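Local coordinates for E3 ubiquitin-protein ligase TRIM65 (Homo sapiens, PDB 7JL4) that acts as an E3 ubiquitin ligase in innate immunity, autophagy and inflammation, here represented by its C-terminal PRY-SPRY (B30.2) domain, at residues 82-93 and 109-118. Residues are numbered along the deposited sequence; the frame is centred on the assembly and turned at random.
Sequences HSVTLGVSYPQL and PSSWGLCVQE. Unlike the reference sequence in segment 109-118: S110 (reference Cys).
W112 turns the edge of its six-membered ring onto one face of the Y90 ring, with planes at 82° and centroids 5.4 Å apart. This is a T-shaped pair. W112 CH2 lies 3.7 Å from Y90 CZ. W112 lies on the same face of the sheet as V88, L86 and L114. On the other face, T85 OG1 lies against C115 CB and is hydrogen-bonded to D103 OD2. G87 and G113 pair closely, their CA atoms 3.9 Å apart. The strands run antiparallel and are joined by paired backbone bonds at L86–L114 and V88–W112. Beyond them, Y90 N donates to S110 O (2.8 Å). At the opposite end S83 and V84 both face V116, a G1 beta bulge, and S83 N reaches V116 O (2.7 Å). There E118, bent at chi2 (83°), lays CG over the H82 ring, 3.5 Å from its centroid. H82 ND1 and S83 OG are hydrogen-bonded at the ring edge (2.8 Å). Two waters link S83 OG to the E118 carboxylate, one to each oxygen. With an alanine at H82, E118 CG would probably lose its CH-pi partner, and S83 OG, short of one mate, would be freer to turn. In the SPRY beta-sandwich, strands 84-89 and 111-116 are central neighbours in one sheet, flanked by 175-180 and 120-125. L86, V88 and V116 pack against strand 139-145 of the other sheet.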
ATOM      1  N   HIS A  82      -9.914  -1.083  -8.832  1.00 35.26           N
ATOM      2  CA  HIS A  82      -9.167  -2.288  -8.501  1.00 30.10           C
ATOM      3  C   HIS A  82      -7.868  -2.334  -9.303  1.00 24.65           C
ATOM      4  O   HIS A  82      -7.614  -1.499 -10.175  1.00 30.93           O
ATOM      5  CB  HIS A  82      -9.999  -3.537  -8.788  1.00 31.12           C
ATOM      6  CG  HIS A  82     -10.426  -3.642 -10.221  1.00 31.21           C
ATOM      7  ND1 HIS A  82      -9.536  -3.911 -11.238  1.00 34.64           N
ATOM      8  CD2 HIS A  82     -11.628  -3.456 -10.811  1.00 30.15           C
ATOM      9  CE1 HIS A  82     -10.179  -3.914 -12.394  1.00 37.95           C
ATOM     10  NE2 HIS A  82     -11.450  -3.644 -12.162  1.00 39.36           N
ATOM     11  N   SER A  83      -7.088  -3.389  -9.050  1.00 28.32           N
ATOM     12  CA  SER A  83      -5.766  -3.615  -9.644  1.00 27.82           C
ATOM     13  C   SER A  83      -4.739  -2.644  -9.056  1.00 28.80           C
ATOM     14  O   SER A  83      -4.043  -1.918  -9.767  1.00 26.66           O
ATOM     15  CB  SER A  83      -5.807  -3.540 -11.165  1.00 33.63           C
ATOM     16  OG  SER A  83      -6.826  -4.412 -11.653  1.00 30.72           O
ATOM     17  N   VAL A  84      -4.679  -2.627  -7.728  1.00 29.36           N
ATOM     18  CA  VAL A  84      -3.617  -1.978  -6.976  1.00 21.56           C
ATOM     19  C   VAL A  84      -3.160  -2.946  -5.895  1.00 22.69           C
ATOM     20  O   VAL A  84      -3.901  -3.849  -5.489  1.00 26.11           O
ATOM     21  CB  VAL A  84      -4.084  -0.632  -6.360  1.00 24.96           C
ATOM     22  CG1 VAL A  84      -4.566   0.316  -7.465  1.00 24.83           C
ATOM     23  CG2 VAL A  84      -5.197  -0.855  -5.356  1.00 23.98           C
ATOM     24  N   THR A  85      -1.926  -2.746  -5.409  1.00 19.37           N
ATOM     25  CA  THR A  85      -1.396  -3.538  -4.303  1.00 16.33           C
ATOM     26  C   THR A  85      -0.886  -2.583  -3.237  1.00 20.32           C
ATOM     27  O   THR A  85      -0.199  -1.610  -3.557  1.00 21.58           O
ATOM     28  CB  THR A  85      -0.247  -4.469  -4.720  1.00 21.58           C
ATOM     29  OG1 THR A  85      -0.685  -5.358  -5.746  1.00 22.30           O
ATOM     30  CG2 THR A  85       0.257  -5.312  -3.505  1.00 15.59           C
ATOM     31  N   LEU A  86      -1.235  -2.861  -1.986  1.00 18.49           N
ATOM     32  CA  LEU A  86      -0.820  -2.062  -0.834  1.00 19.43           C
ATOM     33  C   LEU A  86       0.021  -2.947   0.069  1.00 18.33           C
ATOM     34  O   LEU A  86      -0.418  -4.039   0.442  1.00 16.09           O
ATOM     35  CB  LEU A  86      -2.041  -1.566  -0.040  1.00 22.94           C
ATOM     36  CG  LEU A  86      -3.060  -0.547  -0.564  1.00 27.57           C
ATOM     37  CD1 LEU A  86      -3.798  -1.049  -1.783  1.00 29.57           C
ATOM     38  CD2 LEU A  86      -4.069  -0.375   0.551  1.00 33.09           C
ATOM     39  N   GLY A  87       1.199  -2.467   0.468  1.00 18.74           N
ATOM     40  CA  GLY A  87       2.073  -3.334   1.233  1.00 18.87           C
ATOM     41  C   GLY A  87       3.121  -2.576   2.020  1.00 18.89           C
ATOM     42  O   GLY A  87       3.139  -1.343   2.056  1.00 19.40           O
ATOM     43  N   VAL A  88       3.993  -3.346   2.667  1.00 18.48           N
ATOM     44  CA  VAL A  88       5.184  -2.822   3.331  1.00 21.76           C
ATOM     45  C   VAL A  88       6.358  -3.730   2.990  1.00 21.75           C
ATOM     46  O   VAL A  88       6.177  -4.919   2.695  1.00 21.27           O
ATOM     47  CB  VAL A  88       4.993  -2.738   4.857  1.00 18.62           C
ATOM     48  CG1 VAL A  88       3.938  -1.675   5.189  1.00 16.67           C
ATOM     49  CG2 VAL A  88       4.608  -4.085   5.416  1.00 18.21           C
ATOM     50  N   SER A  89       7.572  -3.171   3.026  1.00 18.18           N
ATOM     51  CA  SER A  89       8.769  -3.943   2.703  1.00 22.81           C
ATOM     52  C   SER A  89       9.941  -3.517   3.570  1.00 24.61           C
ATOM     53  O   SER A  89      10.014  -2.376   4.031  1.00 18.53           O
ATOM     54  CB  SER A  89       9.207  -3.759   1.243  1.00 25.16           C
ATOM     55  OG  SER A  89       9.641  -2.414   1.027  1.00 30.31           O
ATOM     56  N   TYR A  90      10.892  -4.445   3.722  1.00 22.82           N
ATOM     57  CA  TYR A  90      12.207  -4.131   4.230  1.00 25.39           C
ATOM     58  C   TYR A  90      12.949  -3.326   3.171  1.00 27.91           C
ATOM     59  O   TYR A  90      12.526  -3.284   2.012  1.00 28.04           O
ATOM     60  CB  TYR A  90      12.971  -5.416   4.540  1.00 23.45           C
ATOM     61  CG  TYR A  90      12.438  -6.204   5.713  1.00 24.49           C
ATOM     62  CD1 TYR A  90      11.787  -5.574   6.788  1.00 22.61           C
ATOM     63  CD2 TYR A  90      12.608  -7.587   5.759  1.00 28.19           C
ATOM     64  CE1 TYR A  90      11.314  -6.322   7.893  1.00 24.20           C
ATOM     65  CE2 TYR A  90      12.163  -8.336   6.841  1.00 27.11           C
ATOM     66  CZ  TYR A  90      11.504  -7.719   7.890  1.00 29.05           C
ATOM     67  OH  TYR A  90      11.087  -8.529   8.927  1.00 28.09           O
ATOM     68  N   PRO A  91      14.070  -2.692   3.533  1.00 31.18           N
ATOM     69  CA  PRO A  91      14.823  -1.895   2.548  1.00 37.22           C
ATOM     70  C   PRO A  91      15.351  -2.669   1.338  1.00 37.69           C
ATOM     71  O   PRO A  91      15.710  -2.034   0.341  1.00 48.54           O
ATOM     72  CB  PRO A  91      15.990  -1.333   3.376  1.00 36.30           C
ATOM     73  CG  PRO A  91      15.484  -1.317   4.796  1.00 33.79           C
ATOM     74  CD  PRO A  91      14.599  -2.522   4.910  1.00 29.82           C
ATOM     75  N   GLN A  92      15.448  -3.997   1.379  1.00 35.34           N
ATOM     76  CA  GLN A  92      16.107  -4.714   0.290  1.00 39.91           C
ATOM     77  C   GLN A  92      15.190  -5.023  -0.891  1.00 41.92           C
ATOM     78  O   GLN A  92      15.626  -5.711  -1.821  1.00 39.10           O
ATOM     79  CB  GLN A  92      16.726  -6.017   0.792  1.00 41.02           C
ATOM     80  N   LEU A  93      13.956  -4.542  -0.889  1.00 39.69           N
ATOM     81  CA  LEU A  93      13.023  -4.906  -1.948  1.00 33.88           C
ATOM     82  C   LEU A  93      13.599  -4.517  -3.306  1.00 35.84           C
ATOM     83  O   LEU A  93      13.976  -3.355  -3.499  1.00 33.84           O
ATOM     84  CB  LEU A  93      11.667  -4.238  -1.738  1.00 34.95           C
ATOM     85  CG  LEU A  93      10.584  -4.591  -2.758  1.00 31.90           C
ATOM     86  CD1 LEU A  93      10.167  -6.060  -2.620  1.00 34.72           C
ATOM     87  CD2 LEU A  93       9.364  -3.683  -2.607  1.00 27.49           C
ATOM     88  N   PRO A 109      10.408 -12.931   0.911  1.00 21.07           N
ATOM     89  CA  PRO A 109      10.320 -12.852   2.371  1.00 24.24           C
ATOM     90  C   PRO A 109      10.440 -11.427   2.910  1.00 29.54           C
ATOM     91  O   PRO A 109      10.279 -11.235   4.124  1.00 25.84           O
ATOM     92  CB  PRO A 109      11.495 -13.718   2.835  1.00 26.45           C
ATOM     93  CG  PRO A 109      12.530 -13.536   1.724  1.00 27.44           C
ATOM     94  CD  PRO A 109      11.691 -13.490   0.445  1.00 25.72           C
ATOM     95  N   SER A 110      10.730 -10.428   2.072  1.00 22.67           N
ATOM     96  CA  SER A 110      11.012  -9.079   2.592  1.00 25.23           C
ATOM     97  C   SER A 110       9.829  -8.127   2.489  1.00 28.86           C
ATOM     98  O   SER A 110       9.960  -6.943   2.849  1.00 24.12           O
ATOM     99  CB  SER A 110      12.225  -8.477   1.866  1.00 31.12           C
ATOM    100  OG  SER A 110      11.954  -8.363   0.470  1.00 35.40           O
ATOM    101  N   SER A 111       8.669  -8.605   2.043  1.00 23.69           N
ATOM    102  CA  SER A 111       7.529  -7.724   1.883  1.00 20.21           C
ATOM    103  C   SER A 111       6.239  -8.490   2.096  1.00 25.19           C
ATOM    104  O   SER A 111       6.197  -9.726   2.043  1.00 19.28           O
ATOM    105  CB  SER A 111       7.560  -7.054   0.509  1.00 21.56           C
ATOM    106  OG  SER A 111       7.530  -8.024  -0.505  1.00 21.42           O
ATOM    107  N   TRP A 112       5.185  -7.729   2.355  1.00 19.95           N
ATOM    108  CA  TRP A 112       3.854  -8.259   2.628  1.00 19.21           C
ATOM    109  C   TRP A 112       2.872  -7.325   1.936  1.00 21.83           C
ATOM    110  O   TRP A 112       3.046  -6.106   2.007  1.00 21.47           O
ATOM    111  CB  TRP A 112       3.571  -8.246   4.159  1.00 20.20           C
ATOM    112  CG  TRP A 112       4.418  -9.171   5.006  1.00 16.17           C
ATOM    113  CD1 TRP A 112       4.032 -10.365   5.552  1.00 17.24           C
ATOM    114  CD2 TRP A 112       5.772  -8.948   5.446  1.00 24.10           C
ATOM    115  NE1 TRP A 112       5.066 -10.902   6.305  1.00 21.05           N
ATOM    116  CE2 TRP A 112       6.143 -10.058   6.248  1.00 21.72           C
ATOM    117  CE3 TRP A 112       6.693  -7.910   5.265  1.00 20.31           C
ATOM    118  CZ2 TRP A 112       7.407 -10.168   6.842  1.00 24.02           C
ATOM    119  CZ3 TRP A 112       7.949  -8.028   5.835  1.00 20.42           C
ATOM    120  CH2 TRP A 112       8.294  -9.145   6.616  1.00 25.42           C
ATOM    121  N   GLY A 113       1.832  -7.857   1.297  1.00 18.64           N
ATOM    122  CA  GLY A 113       0.945  -6.981   0.547  1.00 20.46           C
ATOM    123  C   GLY A 113      -0.447  -7.553   0.383  1.00 23.06           C
ATOM    124  O   GLY A 113      -0.692  -8.731   0.647  1.00 19.60           O
ATOM    125  N   LEU A 114      -1.378  -6.670   0.012  1.00 21.67           N
ATOM    126  CA  LEU A 114      -2.763  -7.034  -0.271  1.00 21.02           C
ATOM    127  C   LEU A 114      -3.083  -6.465  -1.637  1.00 22.72           C
ATOM    128  O   LEU A 114      -3.085  -5.241  -1.807  1.00 20.49           O
ATOM    129  CB  LEU A 114      -3.740  -6.461   0.765  1.00 18.42           C
ATOM    130  CG  LEU A 114      -5.186  -6.949   0.564  1.00 26.79           C
ATOM    131  CD1 LEU A 114      -5.332  -8.355   1.086  1.00 21.16           C
ATOM    132  CD2 LEU A 114      -6.198  -6.038   1.233  1.00 27.84           C
ATOM    133  N   CYS A 115      -3.335  -7.334  -2.615  1.00 22.96           N
ATOM    134  CA  CYS A 115      -3.676  -6.858  -3.948  1.00 17.42           C
ATOM    135  C   CYS A 115      -5.196  -6.911  -4.128  1.00 24.15           C
ATOM    136  O   CYS A 115      -5.833  -7.922  -3.814  1.00 26.16           O
ATOM    137  CB  CYS A 115      -2.935  -7.687  -5.000  1.00 22.69           C
ATOM    138  SG  CYS A 115      -3.462  -7.319  -6.710  1.00 29.97           S
ATOM    139  N   VAL A 116      -5.781  -5.803  -4.571  1.00 23.64           N
ATOM    140  CA  VAL A 116      -7.215  -5.711  -4.790  1.00 21.61           C
ATOM    141  C   VAL A 116      -7.473  -6.020  -6.259  1.00 28.03           C
ATOM    142  O   VAL A 116      -6.970  -5.329  -7.146  1.00 29.96           O
ATOM    143  CB  VAL A 116      -7.743  -4.321  -4.416  1.00 30.64           C
ATOM    144  CG1 VAL A 116      -9.246  -4.240  -4.602  1.00 32.57           C
ATOM    145  CG2 VAL A 116      -7.347  -4.017  -2.980  1.00 27.17           C
ATOM    146  N   GLN A 117      -8.243  -7.056  -6.522  1.00 31.31           N
ATOM    147  CA  GLN A 117      -8.542  -7.437  -7.902  1.00 33.21           C
ATOM    148  C   GLN A 117     -10.010  -7.185  -8.196  1.00 34.81           C
ATOM    149  O   GLN A 117     -10.778  -6.798  -7.309  1.00 36.24           O
ATOM    150  CB  GLN A 117      -8.174  -8.898  -8.126  1.00 35.69           C
ATOM    151  CG  GLN A 117      -6.684  -9.147  -8.141  1.00 32.78           C
ATOM    152  CD  GLN A 117      -6.359 -10.634  -8.194  1.00 46.23           C
ATOM    153  OE1 GLN A 117      -7.093 -11.464  -7.642  1.00 47.42           O
ATOM    154  NE2 GLN A 117      -5.296 -10.982  -8.908  1.00 48.72           N
ATOM    155  N   GLU A 118     -10.400  -7.439  -9.459  1.00 34.04           N
ATOM    156  CA  GLU A 118     -11.773  -7.197  -9.892  1.00 38.67           C
ATOM    157  C   GLU A 118     -12.772  -7.857  -8.958  1.00 42.35           C
ATOM    158  O   GLU A 118     -13.765  -7.242  -8.553  1.00 45.21           O
ATOM    159  CB  GLU A 118     -11.989  -7.744 -11.303  1.00 43.99           C
ATOM    160  CG  GLU A 118     -11.312  -7.006 -12.436  1.00 53.53           C
ATOM    161  CD  GLU A 118      -9.852  -7.406 -12.625  1.00 57.32           C
ATOM    162  OE1 GLU A 118      -9.262  -6.949 -13.638  1.00 55.61           O
ATOM    163  OE2 GLU A 118      -9.286  -8.112 -11.740  1.00 59.44           O
TER
HETATM  164  O   HOH W   1      -7.364  -5.317 -14.340  1.00 43.61           O
HETATM  165  O   HOH W   2      -6.691  -7.065 -10.758  1.00 48.33           O